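Local coordinates for protein versicolorin reductase (Brucella melitensis, PDB 4NIM) that probably catalyses an NAD(P)(H)-dependent oxidation or reduction as a Rossmann-fold short-chain dehydrogenase/reductase, its natural substrate being unestablished, at residues G15-I20 / G39-V44; T21-G26 / L43-R48; D73-E78 / L120-T125. All blocks are in the same frame, centred on the assembly; numbering follows the deposited sequence.

Contact 1 of 3, residues G15-I20 / G39-V44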
ATOM      1  N   GLY A  15     -19.875  -1.610   5.862  1.00 33.81           N
ATOM      2  CA  GLY A  15     -20.431  -1.253   4.551  1.00 33.81           C
ATOM      3  C   GLY A  15     -19.364  -0.925   3.521  1.00 32.25           C
ATOM      4  O   GLY A  15     -19.682  -0.618   2.385  1.00 34.80           O
ATOM      5  N   LYS A  16     -18.100  -0.992   3.898  1.00 29.15           N
ATOM      6  CA  LYS A  16     -17.042  -0.513   2.989  1.00 28.15           C
ATOM      7  C   LYS A  16     -16.517  -1.689   2.207  1.00 26.75           C
ATOM      8  O   LYS A  16     -16.448  -2.807   2.742  1.00 27.43           O
ATOM      9  CB  LYS A  16     -15.892   0.118   3.764  1.00 26.95           C
ATOM     10  CG  LYS A  16     -16.201   1.381   4.540  1.00 29.23           C
ATOM     11  CD  LYS A  16     -16.837   2.447   3.666  1.00 31.37           C
ATOM     12  CE  LYS A  16     -16.888   3.758   4.424  1.00 34.11           C
ATOM     13  NZ  LYS A  16     -18.035   4.545   3.889  1.00 37.86           N
ATOM     14  N   ILE A  17     -16.160  -1.416   0.950  1.00 25.10           N
ATOM     15  CA  ILE A  17     -15.505  -2.361   0.061  1.00 23.39           C
ATOM     16  C   ILE A  17     -14.055  -1.893  -0.133  1.00 22.11           C
ATOM     17  O   ILE A  17     -13.838  -0.751  -0.474  1.00 21.62           O
ATOM     18  CB  ILE A  17     -16.201  -2.375  -1.325  1.00 24.33           C
ATOM     19  CG1 ILE A  17     -17.715  -2.592  -1.182  1.00 26.38           C
ATOM     20  CG2 ILE A  17     -15.609  -3.457  -2.238  1.00 23.99           C
ATOM     21  CD1 ILE A  17     -18.084  -3.943  -0.624  1.00 26.81           C
ATOM     22  N   ALA A  18     -13.092  -2.775   0.107  1.00 21.30           N
ATOM     23  CA  ALA A  18     -11.671  -2.435  -0.018  1.00 21.07           C
ATOM     24  C   ALA A  18     -10.892  -3.408  -0.881  1.00 20.38           C
ATOM     25  O   ALA A  18     -11.110  -4.611  -0.857  1.00 22.26           O
ATOM     26  CB  ALA A  18     -11.021  -2.352   1.366  1.00 20.93           C
ATOM     27  N   VAL A  19      -9.954  -2.856  -1.641  1.00 20.33           N
ATOM     28  CA  VAL A  19      -8.884  -3.611  -2.289  1.00 20.00           C
ATOM     29  C   VAL A  19      -7.641  -3.363  -1.451  1.00 20.10           C
ATOM     30  O   VAL A  19      -7.364  -2.221  -1.115  1.00 19.64           O
ATOM     31  CB  VAL A  19      -8.632  -3.101  -3.703  1.00 20.11           C
ATOM     32  CG1 VAL A  19      -7.295  -3.640  -4.246  1.00 19.36           C
ATOM     33  CG2 VAL A  19      -9.805  -3.463  -4.608  1.00 20.61           C
ATOM     34  N   ILE A  20      -6.951  -4.443  -1.084  1.00 19.87           N
ATOM     35  CA  ILE A  20      -5.679  -4.378  -0.341  1.00 20.46           C
ATOM     36  C   ILE A  20      -4.706  -5.305  -1.029  1.00 20.14           C
ATOM     37  O   ILE A  20      -5.012  -6.488  -1.193  1.00 21.99           O
ATOM     38  CB  ILE A  20      -5.846  -4.869   1.099  1.00 21.35           C
ATOM     39  CG1 ILE A  20      -6.980  -4.110   1.795  1.00 22.31           C
ATOM     40  CG2 ILE A  20      -4.517  -4.789   1.851  1.00 21.87           C
ATOM     41  CD1 ILE A  20      -7.507  -4.781   3.053  1.00 23.12           C
ATOM     42  N   GLY A  39     -15.595  -4.568  10.395  1.00 31.99           N
ATOM     43  CA  GLY A  39     -16.902  -4.578   9.740  1.00 32.04           C
ATOM     44  C   GLY A  39     -16.882  -4.366   8.250  1.00 31.21           C
ATOM     45  O   GLY A  39     -17.913  -4.056   7.650  1.00 31.69           O
ATOM     46  N   ALA A  40     -15.719  -4.479   7.618  1.00 29.18           N
ATOM     47  CA  ALA A  40     -15.714  -4.303   6.176  1.00 29.12           C
ATOM     48  C   ALA A  40     -16.700  -5.278   5.555  1.00 29.03           C
ATOM     49  O   ALA A  40     -16.721  -6.449   5.896  1.00 30.25           O
ATOM     50  CB  ALA A  40     -14.325  -4.506   5.608  1.00 27.39           C
ATOM     51  N   GLN A  41     -17.520  -4.775   4.648  1.00 29.79           N
ATOM     52  CA  GLN A  41     -18.425  -5.601   3.878  1.00 30.84           C
ATOM     53  C   GLN A  41     -17.715  -6.537   2.906  1.00 28.77           C
ATOM     54  O   GLN A  41     -18.052  -7.712   2.814  1.00 28.93           O
ATOM     55  CB  GLN A  41     -19.384  -4.687   3.140  1.00 34.65           C
ATOM     56  CG  GLN A  41     -20.562  -5.414   2.519  1.00 40.01           C
ATOM     57  CD  GLN A  41     -21.578  -4.467   1.922  1.00 45.14           C
ATOM     58  OE1 GLN A  41     -21.741  -3.328   2.362  1.00 47.66           O
ATOM     59  NE2 GLN A  41     -22.285  -4.948   0.905  1.00 50.10           N
ATOM     60  N   GLY A  42     -16.739  -6.031   2.142  1.00 26.38           N
ATOM     61  CA  GLY A  42     -16.156  -6.828   1.085  1.00 25.58           C
ATOM     62  C   GLY A  42     -14.706  -6.444   0.913  1.00 24.51           C
ATOM     63  O   GLY A  42     -14.380  -5.304   1.026  1.00 23.26           O
ATOM     64  N   LEU A  43     -13.858  -7.443   0.727  1.00 24.29           N
ATOM     65  CA  LEU A  43     -12.444  -7.270   0.622  1.00 23.88           C
ATOM     66  C   LEU A  43     -11.967  -8.012  -0.604  1.00 24.11           C
ATOM     67  O   LEU A  43     -12.349  -9.143  -0.847  1.00 25.55           O
ATOM     68  CB  LEU A  43     -11.764  -7.820   1.865  1.00 24.48           C
ATOM     69  CG  LEU A  43     -12.057  -7.036   3.143  1.00 25.16           C
ATOM     70  CD1 LEU A  43     -11.573  -7.828   4.357  1.00 26.52           C
ATOM     71  CD2 LEU A  43     -11.435  -5.618   3.058  1.00 24.09           C
ATOM     72  N   VAL A  44     -11.105  -7.364  -1.395  1.00 23.36           N
ATOM     73  CA  VAL A  44     -10.451  -8.018  -2.496  1.00 23.23           C
ATOM     74  C   VAL A  44      -9.017  -8.075  -2.094  1.00 23.64           C
ATOM     75  O   VAL A  44      -8.393  -7.018  -1.832  1.00 21.90           O
ATOM     76  CB  VAL A  44     -10.593  -7.237  -3.818  1.00 23.69           C
ATOM     77  CG1 VAL A  44      -9.908  -7.970  -4.953  1.00 23.49           C
ATOM     78  CG2 VAL A  44     -12.068  -7.073  -4.152  1.00 24.57           C
TER
HETATM   79  O   HOH W   1     -20.737  -4.090   6.427  1.00 37.85           O

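Contact 2 of 3, residues T21-G26 / L43-R48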
ATOM      1  N   THR A  21      -3.577  -4.765  -1.514  1.00 19.81           N
ATOM      2  CA  THR A  21      -2.574  -5.569  -2.191  1.00 19.58           C
ATOM      3  C   THR A  21      -1.590  -6.136  -1.150  1.00 20.87           C
ATOM      4  O   THR A  21      -1.604  -5.714  -0.001  1.00 21.77           O
ATOM      5  CB  THR A  21      -1.820  -4.750  -3.256  1.00 19.17           C
ATOM      6  OG1 THR A  21      -1.133  -3.642  -2.637  1.00 19.21           O
ATOM      7  CG2 THR A  21      -2.803  -4.233  -4.339  1.00 19.05           C
ATOM      8  N   GLY A  22      -0.779  -7.103  -1.560  1.00 21.60           N
ATOM      9  CA  GLY A  22       0.259  -7.687  -0.722  1.00 22.90           C
ATOM     10  C   GLY A  22      -0.403  -8.432   0.428  1.00 23.10           C
ATOM     11  O   GLY A  22       0.117  -8.464   1.550  1.00 23.56           O
ATOM     12  N   SER A  23      -1.520  -9.065   0.120  1.00 23.33           N
ATOM     13  CA  SER A  23      -2.466  -9.505   1.134  1.00 23.22           C
ATOM     14  C   SER A  23      -2.568 -11.008   1.340  1.00 26.61           C
ATOM     15  O   SER A  23      -3.503 -11.485   2.021  1.00 27.37           O
ATOM     16  CB  SER A  23      -3.826  -8.874   0.874  1.00 22.59           C
ATOM     17  OG  SER A  23      -4.154  -8.885  -0.507  1.00 22.18           O
ATOM     18  N   THR A  24      -1.622 -11.767   0.805  1.00 28.60           N
ATOM     19  CA  THR A  24      -1.565 -13.212   1.096  1.00 32.40           C
ATOM     20  C   THR A  24      -0.768 -13.512   2.376  1.00 34.07           C
ATOM     21  O   THR A  24      -0.735 -14.644   2.866  1.00 35.58           O
ATOM     22  CB  THR A  24      -0.989 -14.025  -0.089  1.00 33.35           C
ATOM     23  OG1 THR A  24       0.366 -13.653  -0.358  1.00 35.41           O
ATOM     24  CG2 THR A  24      -1.793 -13.791  -1.339  1.00 33.75           C
ATOM     25  N   GLN A  25      -0.147 -12.475   2.920  1.00 35.56           N
ATOM     26  CA  GLN A  25       0.659 -12.592   4.121  1.00 36.21           C
ATOM     27  C   GLN A  25       1.090 -11.183   4.546  1.00 34.05           C
ATOM     28  O   GLN A  25       0.785 -10.183   3.879  1.00 31.34           O
ATOM     29  CB  GLN A  25       1.871 -13.452   3.829  1.00 39.46           C
ATOM     30  CG  GLN A  25       2.657 -13.001   2.593  1.00 41.78           C
ATOM     31  CD  GLN A  25       3.705 -14.017   2.189  1.00 47.62           C
ATOM     32  OE1 GLN A  25       3.782 -15.111   2.754  1.00 50.50           O
ATOM     33  NE2 GLN A  25       4.527 -13.663   1.208  1.00 51.69           N
ATOM     34  N   GLY A  26       1.788 -11.119   5.668  1.00 33.59           N
ATOM     35  CA  GLY A  26       2.486  -9.903   6.070  1.00 33.01           C
ATOM     36  C   GLY A  26       1.538  -8.741   6.293  1.00 30.43           C
ATOM     37  O   GLY A  26       0.439  -8.904   6.827  1.00 29.20           O
ATOM     38  N   LEU A  43     -13.858  -7.443   0.727  1.00 24.29           N
ATOM     39  CA  LEU A  43     -12.444  -7.270   0.622  1.00 23.88           C
ATOM     40  C   LEU A  43     -11.967  -8.012  -0.604  1.00 24.11           C
ATOM     41  O   LEU A  43     -12.349  -9.143  -0.847  1.00 25.55           O
ATOM     42  CB  LEU A  43     -11.764  -7.820   1.865  1.00 24.48           C
ATOM     43  CG  LEU A  43     -12.057  -7.036   3.143  1.00 25.16           C
ATOM     44  CD1 LEU A  43     -11.573  -7.828   4.357  1.00 26.52           C
ATOM     45  CD2 LEU A  43     -11.435  -5.618   3.058  1.00 24.09           C
ATOM     46  N   VAL A  44     -11.105  -7.364  -1.395  1.00 23.36           N
ATOM     47  CA  VAL A  44     -10.451  -8.018  -2.496  1.00 23.23           C
ATOM     48  C   VAL A  44      -9.017  -8.075  -2.094  1.00 23.64           C
ATOM     49  O   VAL A  44      -8.393  -7.018  -1.832  1.00 21.90           O
ATOM     50  CB  VAL A  44     -10.593  -7.237  -3.818  1.00 23.69           C
ATOM     51  CG1 VAL A  44      -9.908  -7.970  -4.953  1.00 23.49           C
ATOM     52  CG2 VAL A  44     -12.068  -7.073  -4.152  1.00 24.57           C
ATOM     53  N   ILE A  45      -8.508  -9.291  -2.010  1.00 24.32           N
ATOM     54  CA  ILE A  45      -7.114  -9.527  -1.684  1.00 24.57           C
ATOM     55  C   ILE A  45      -6.397 -10.190  -2.848  1.00 25.19           C
ATOM     56  O   ILE A  45      -7.025 -10.733  -3.773  1.00 26.19           O
ATOM     57  CB  ILE A  45      -6.939 -10.378  -0.402  1.00 24.82           C
ATOM     58  CG1 ILE A  45      -7.759 -11.671  -0.472  1.00 25.94           C
ATOM     59  CG2 ILE A  45      -7.329  -9.547   0.819  1.00 25.08           C
ATOM     60  CD1 ILE A  45      -7.226 -12.745   0.427  1.00 27.74           C
ATOM     61  N   CYS A  46      -5.071 -10.153  -2.823  1.00 25.10           N
ATOM     62  CA  CYS A  46      -4.326 -10.597  -3.997  1.00 26.83           C
ATOM     63  C   CYS A  46      -2.862 -10.877  -3.743  1.00 26.90           C
ATOM     64  O   CYS A  46      -2.282 -10.421  -2.751  1.00 26.83           O
ATOM     65  CB  CYS A  46      -4.429  -9.575  -5.138  1.00 27.61           C
ATOM     66  SG  CYS A  46      -3.768  -7.931  -4.720  1.00 28.02           S
ATOM     67  N   GLY A  47      -2.288 -11.661  -4.647  1.00 27.15           N
ATOM     68  CA  GLY A  47      -0.922 -12.115  -4.524  1.00 29.46           C
ATOM     69  C   GLY A  47      -0.606 -13.268  -5.461  1.00 31.54           C
ATOM     70  O   GLY A  47      -1.394 -13.618  -6.326  1.00 30.83           O
ATOM     71  N   ARG A  48       0.576 -13.837  -5.290  1.00 33.96           N
ATOM     72  CA  ARG A  48       1.071 -14.855  -6.179  1.00 38.12           C
ATOM     73  C   ARG A  48       0.589 -16.255  -5.790  1.00 38.55           C
ATOM     74  O   ARG A  48       0.272 -17.049  -6.656  1.00 39.81           O
ATOM     75  CB  ARG A  48       2.594 -14.806  -6.207  1.00 42.99           C
ATOM     76  CG  ARG A  48       3.133 -13.429  -6.611  1.00 46.44           C
ATOM     77  CD  ARG A  48       4.646 -13.448  -6.736  1.00 51.88           C
ATOM     78  NE  ARG A  48       5.031 -14.442  -7.733  1.00 56.82           N
ATOM     79  CZ  ARG A  48       5.280 -14.196  -9.022  1.00 60.17           C
ATOM     80  NH1 ARG A  48       5.226 -12.959  -9.523  1.00 59.07           N
ATOM     81  NH2 ARG A  48       5.607 -15.211  -9.815  1.00 62.87           N
TER
HETATM   82  O   HOH W   2      -0.344  -8.557  -4.106  1.00 26.23           O
HETATM   83  O   HOH W   3       1.737 -14.883  -2.357  1.00 35.53           O

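Contact 3 of 3, residues D73-E78 / L120-T125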
ATOM      1  N   ASP A  73       0.452 -11.145 -10.766  1.00 26.16           N
ATOM      2  CA  ASP A  73       1.833 -10.680 -10.786  1.00 26.42           C
ATOM      3  C   ASP A  73       1.728  -9.157 -10.949  1.00 23.52           C
ATOM      4  O   ASP A  73       1.310  -8.674 -12.009  1.00 22.61           O
ATOM      5  CB  ASP A  73       2.551 -11.310 -11.981  1.00 28.76           C
ATOM      6  CG  ASP A  73       3.951 -10.747 -12.198  1.00 30.34           C
ATOM      7  OD1 ASP A  73       4.475  -9.976 -11.362  1.00 28.72           O
ATOM      8  OD2 ASP A  73       4.504 -11.106 -13.247  1.00 34.06           O
ATOM      9  N   LEU A  74       2.023  -8.408  -9.891  1.00 21.49           N
ATOM     10  CA  LEU A  74       1.827  -6.957  -9.941  1.00 21.14           C
ATOM     11  C   LEU A  74       2.750  -6.250 -10.945  1.00 21.07           C
ATOM     12  O   LEU A  74       2.513  -5.086 -11.297  1.00 20.97           O
ATOM     13  CB  LEU A  74       1.979  -6.321  -8.552  1.00 21.34           C
ATOM     14  CG  LEU A  74       0.904  -6.598  -7.531  1.00 22.60           C
ATOM     15  CD1 LEU A  74       1.289  -5.934  -6.206  1.00 24.50           C
ATOM     16  CD2 LEU A  74      -0.457  -6.115  -8.024  1.00 22.83           C
ATOM     17  N   GLU A  75       3.737  -6.960 -11.460  1.00 21.86           N
ATOM     18  CA  GLU A  75       4.602  -6.377 -12.552  1.00 23.22           C
ATOM     19  C   GLU A  75       3.825  -6.250 -13.836  1.00 22.95           C
ATOM     20  O   GLU A  75       4.212  -5.522 -14.743  1.00 22.39           O
ATOM     21  CB  GLU A  75       5.825  -7.236 -12.803  1.00 24.55           C
ATOM     22  CG  GLU A  75       6.736  -7.301 -11.598  1.00 26.04           C
ATOM     23  CD  GLU A  75       7.941  -8.204 -11.826  1.00 29.92           C
ATOM     24  OE1 GLU A  75       8.511  -8.203 -12.959  1.00 31.15           O
ATOM     25  OE2 GLU A  75       8.311  -8.906 -10.861  1.00 32.26           O
ATOM     26  N   ASN A  76       2.735  -6.992 -13.926  1.00 23.76           N
ATOM     27  CA  ASN A  76       1.902  -6.966 -15.111  1.00 24.92           C
ATOM     28  C   ASN A  76       0.742  -5.981 -14.894  1.00 23.84           C
ATOM     29  O   ASN A  76      -0.162  -6.224 -14.067  1.00 22.11           O
ATOM     30  CB  ASN A  76       1.410  -8.381 -15.431  1.00 28.55           C
ATOM     31  CG  ASN A  76       0.510  -8.456 -16.664  1.00 32.40           C
ATOM     32  OD1 ASN A  76      -0.114  -7.490 -17.077  1.00 36.56           O
ATOM     33  ND2 ASN A  76       0.406  -9.650 -17.228  1.00 35.08           N
ATOM     34  N   VAL A  77       0.751  -4.900 -15.664  1.00 22.71           N
ATOM     35  CA  VAL A  77      -0.258  -3.854 -15.514  1.00 23.00           C
ATOM     36  C   VAL A  77      -1.708  -4.379 -15.716  1.00 23.40           C
ATOM     37  O   VAL A  77      -2.637  -3.923 -15.070  1.00 21.80           O
ATOM     38  CB  VAL A  77       0.057  -2.640 -16.404  1.00 23.58           C
ATOM     39  CG1 VAL A  77      -1.048  -1.584 -16.348  1.00 23.41           C
ATOM     40  CG2 VAL A  77       1.361  -1.987 -15.939  1.00 24.49           C
ATOM     41  N   GLU A  78      -1.897  -5.372 -16.580  1.00 25.08           N
ATOM     42  CA  GLU A  78      -3.239  -5.936 -16.799  1.00 26.84           C
ATOM     43  C   GLU A  78      -3.755  -6.668 -15.546  1.00 24.90           C
ATOM     44  O   GLU A  78      -4.955  -6.691 -15.286  1.00 24.88           O
ATOM     45  CB  GLU A  78      -3.226  -6.877 -18.042  1.00 31.28           C
ATOM     46  CG  GLU A  78      -4.519  -6.838 -18.847  1.00 37.91           C
ATOM     47  CD  GLU A  78      -4.530  -7.833 -20.022  1.00 44.79           C
ATOM     48  OE1 GLU A  78      -3.450  -8.083 -20.643  1.00 49.67           O
ATOM     49  OE2 GLU A  78      -5.617  -8.387 -20.317  1.00 49.52           O
ATOM     50  N   LEU A 120      11.536  -3.463  -9.170  1.00 18.25           N
ATOM     51  CA  LEU A 120      11.270  -2.539  -8.069  1.00 17.82           C
ATOM     52  C   LEU A 120      10.296  -1.427  -8.482  1.00 17.63           C
ATOM     53  O   LEU A 120       9.279  -1.218  -7.815  1.00 17.50           O
ATOM     54  CB  LEU A 120      12.559  -1.938  -7.575  1.00 17.49           C
ATOM     55  CG  LEU A 120      13.359  -2.899  -6.666  1.00 18.11           C
ATOM     56  CD1 LEU A 120      14.755  -2.411  -6.478  1.00 18.34           C
ATOM     57  CD2 LEU A 120      12.724  -3.063  -5.282  1.00 18.39           C
ATOM     58  N   PHE A 121      10.583  -0.740  -9.571  1.00 16.39           N
ATOM     59  CA  PHE A 121       9.660   0.325 -10.042  1.00 17.03           C
ATOM     60  C   PHE A 121       8.310  -0.232 -10.471  1.00 17.30           C
ATOM     61  O   PHE A 121       7.286   0.410 -10.264  1.00 18.37           O
ATOM     62  CB  PHE A 121      10.302   1.191 -11.122  1.00 16.52           C
ATOM     63  CG  PHE A 121      11.164   2.245 -10.564  1.00 16.19           C
ATOM     64  CD1 PHE A 121      12.420   1.941 -10.080  1.00 16.45           C
ATOM     65  CD2 PHE A 121      10.685   3.519 -10.398  1.00 15.84           C
ATOM     66  CE1 PHE A 121      13.180   2.908  -9.466  1.00 16.28           C
ATOM     67  CE2 PHE A 121      11.444   4.499  -9.798  1.00 15.17           C
ATOM     68  CZ  PHE A 121      12.702   4.177  -9.324  1.00 15.75           C
ATOM     69  N   ALA A 122       8.299  -1.429 -11.072  1.00 17.34           N
ATOM     70  CA  ALA A 122       7.085  -2.025 -11.517  1.00 17.24           C
ATOM     71  C   ALA A 122       6.139  -2.312 -10.333  1.00 17.44           C
ATOM     72  O   ALA A 122       4.933  -2.033 -10.427  1.00 17.68           O
ATOM     73  CB  ALA A 122       7.350  -3.320 -12.288  1.00 18.01           C
ATOM     74  N   VAL A 123       6.666  -2.849  -9.237  1.00 17.09           N
ATOM     75  CA  VAL A 123       5.809  -3.260  -8.115  1.00 17.49           C
ATOM     76  C   VAL A 123       5.598  -2.069  -7.176  1.00 17.25           C
ATOM     77  O   VAL A 123       4.512  -1.877  -6.690  1.00 16.37           O
ATOM     78  CB  VAL A 123       6.378  -4.465  -7.321  1.00 18.22           C
ATOM     79  CG1 VAL A 123       5.518  -4.792  -6.091  1.00 18.45           C
ATOM     80  CG2 VAL A 123       6.493  -5.690  -8.234  1.00 19.00           C
ATOM     81  N   ASN A 124       6.641  -1.266  -6.949  1.00 17.25           N
ATOM     82  CA  ASN A 124       6.572  -0.241  -5.889  1.00 16.86           C
ATOM     83  C   ASN A 124       5.960   1.099  -6.357  1.00 17.23           C
ATOM     84  O   ASN A 124       5.501   1.889  -5.513  1.00 17.84           O
ATOM     85  CB  ASN A 124       7.911   0.008  -5.253  1.00 16.84           C
ATOM     86  CG  ASN A 124       8.442  -1.198  -4.532  1.00 17.35           C
ATOM     87  OD1 ASN A 124       7.686  -2.103  -4.164  1.00 18.76           O
ATOM     88  ND2 ASN A 124       9.705  -1.185  -4.251  1.00 17.13           N
ATOM     89  N   THR A 125       5.914   1.321  -7.670  1.00 16.97           N
ATOM     90  CA  THR A 125       5.538   2.612  -8.217  1.00 15.89           C
ATOM     91  C   THR A 125       4.503   2.464  -9.304  1.00 16.04           C
ATOM     92  O   THR A 125       3.475   3.141  -9.265  1.00 16.17           O
ATOM     93  CB  THR A 125       6.797   3.391  -8.785  1.00 15.99           C
ATOM     94  OG1 THR A 125       7.905   3.338  -7.847  1.00 16.83           O
ATOM     95  CG2 THR A 125       6.421   4.796  -9.009  1.00 15.57           C
TER
HETATM   96  O   HOH W   4       3.487  -2.703 -12.659  1.00 18.37           O

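Contact 1 of 3, residues G15-I20 / G39-V44
Lys16 O is gripped by two successive amides, those of Gln41 just before strand 42-44 and Gly42 at its start: Gly42 N meets it at 3.3 Å with a fairly straight N-H (160°), whereas Gln41 N, though nearer, makes a bent and weak bond. From here strands 17-20 and 42-44 run parallel, zipped by a ladder of backbone bonds. Ala18 N donates to Gly42 O, and Ala18 O accepts Val44 N at 2.8 Å; Val44 O then takes Ile20 N. Ile17 and Val19 lean their CA hydrogens on Gly42 O and Val44 O beside these bonds.

Glycine suits position 42, where a side chain would run into Ile17 CD1. Ile17 has CD1 turned back by chi2 (-65°) until it lies 3.7 Å from Gly42 N, over ground that glycine leaves bare. On the face of Ala18, Leu43 CD2 reaches the methyl CB of Ala18 at 3.7 Å and Ile20 CD1 at 4.0 Å; Phe35 of helix 26-37 covers this face. On the reverse face Val19 and Val44 lie side by side, Val19 CG2 against Val44 CB at 3.9 Å, and Ala87 of helix 77-91 packs on both. At the open end one water joins Gly15 N to Gly39 O, and Gly39, with positive phi, closes helix 26-37 in a Schellman motif before the chain turns into the strand. Two neighbouring parallel strands linked through that helix are the first beta-alpha-beta unit of the dinucleotide-binding Rossmann fold.

Contact 2 of 3, residues T21-G26 / L43-R48
Cys46 offers the flat group of this contact, the peptide it makes with Gly47, and Thr24 lays its methyl CG2 over one face of it, 3.7 Å from Cys46 O. Towards the opposite face lie the sulphur of Cys46 itself and a water that accepts from Gly22 N and gives a weak bond to Cys46 O. At the oxygen edge Ser23 N comes in nearly along the line of the carbonyl, 3.3 Å from Cys46 O.

Ser23 holds the strand a second time. Its OG takes the amide of Cys46, from N to OG 2.8 Å and nearly straight at 162°, while the same hydroxyl donates its proton to Ile20 O. Placing OG between its own N and carbonyl carbon (chi1 42°) sets it over the strand, where it also touches Ile45 CB at 3.2 Å. Serine suits this place because one small hydroxyl can both accept from and donate to backbone groups.

The loop 21-26, with its glycines, follows strand 17-20 and leads into helix 26-37. It reads Thr-Gly-Ser-Thr-Gln-Gly, the start of the TGxxxGxG dinucleotide-binding motif of classical short-chain dehydrogenases, and the run 21-24 heads 74° away from the direction of 45-47. Thr21 OG1 bonds to Ala101 N beyond the neighbouring strand, leaving its CG2 to pack on Cys46 SG at 3.8 Å; Ile83 of helix 77-91 also touches the cysteine. Gly47, with no side chain, lets Thr24 CG2 settle 3.7 Å from its CA. Farther out, a second water bridges Thr24 OG1 to Arg48 N, the latter bond being weak.

Contact 3 of 3, residues D73-E78 / L120-T125
Glu75 and Val123 make the close part of this contact: the aliphatic CG of Glu75 lies 3.7 Å from Val123 CG2, the two side chains crossing obliquely, and 4.1 Å from Ala122 CB. In Glu75, chi1 (-63°) sets CG anti to the carbonyl carbon, against the helix; the side chain also touches Arg119. Alanine suits the helix here because its short CB lets the turn come near, and branched Val123 presents a methyl to each neighbour.

The other flank is looser. Leu74 CD1 stands 4.4 Å from Val123 CG1, and the leucine also packs on Ala127 of the same helix and on Cys80 and Ile83 of helix 77-91. Between the backbones sits a water that donates to both Leu74 O (2.9 Å) and Ala122 O (2.7 Å), joining two acceptors that could not bond directly.

The loop's shape is set by its own polar groups. Asp73 OD1 accepts Glu75 N from above the carboxylate plane at 3.1 Å, an Asx turn inside a type I turn, and Asn76 caps helix 77-91 by taking Glu78 N on its OD1. Aspartate and asparagine suit such places, their short side chains reaching back to nearby amides. On the helix, a widened pi-type turn spans 122-125 and contains Asn124, whose amide bonds to Leu103 N and Ser169 OG. Asn124 probably corresponds to the asparagine of the classical Asn-Ser-Tyr-Lys active site, and Asp73-Leu74 follows the third strand as in classical short-chain dehydrogenases, where the aspartate probably lies near the cofactor's adenine.

Contacts 1 and 2 are neighbouring parts of one beta-alpha-beta unit, their centres 13 Å apart: both use strand 42-47, share Leu43 and Val44, and touch where Ile20 O lies 4.0 Å from Cys46 SG. Contact 3 comes later in the chain and its centre is 14 Å from that of contact 2, the two meeting through a long, weak ion pair, Arg48 NH1 to Asp73 OD1 at 3.6 Å. Contact 1 lies farther off, 23 Å from contact 3 between centres and without touch. By family resemblance, contacts 2 and 3 probably border the cofactor cleft at the carboxyl ends of the strands, whereas contact 1 builds the sheet behind it.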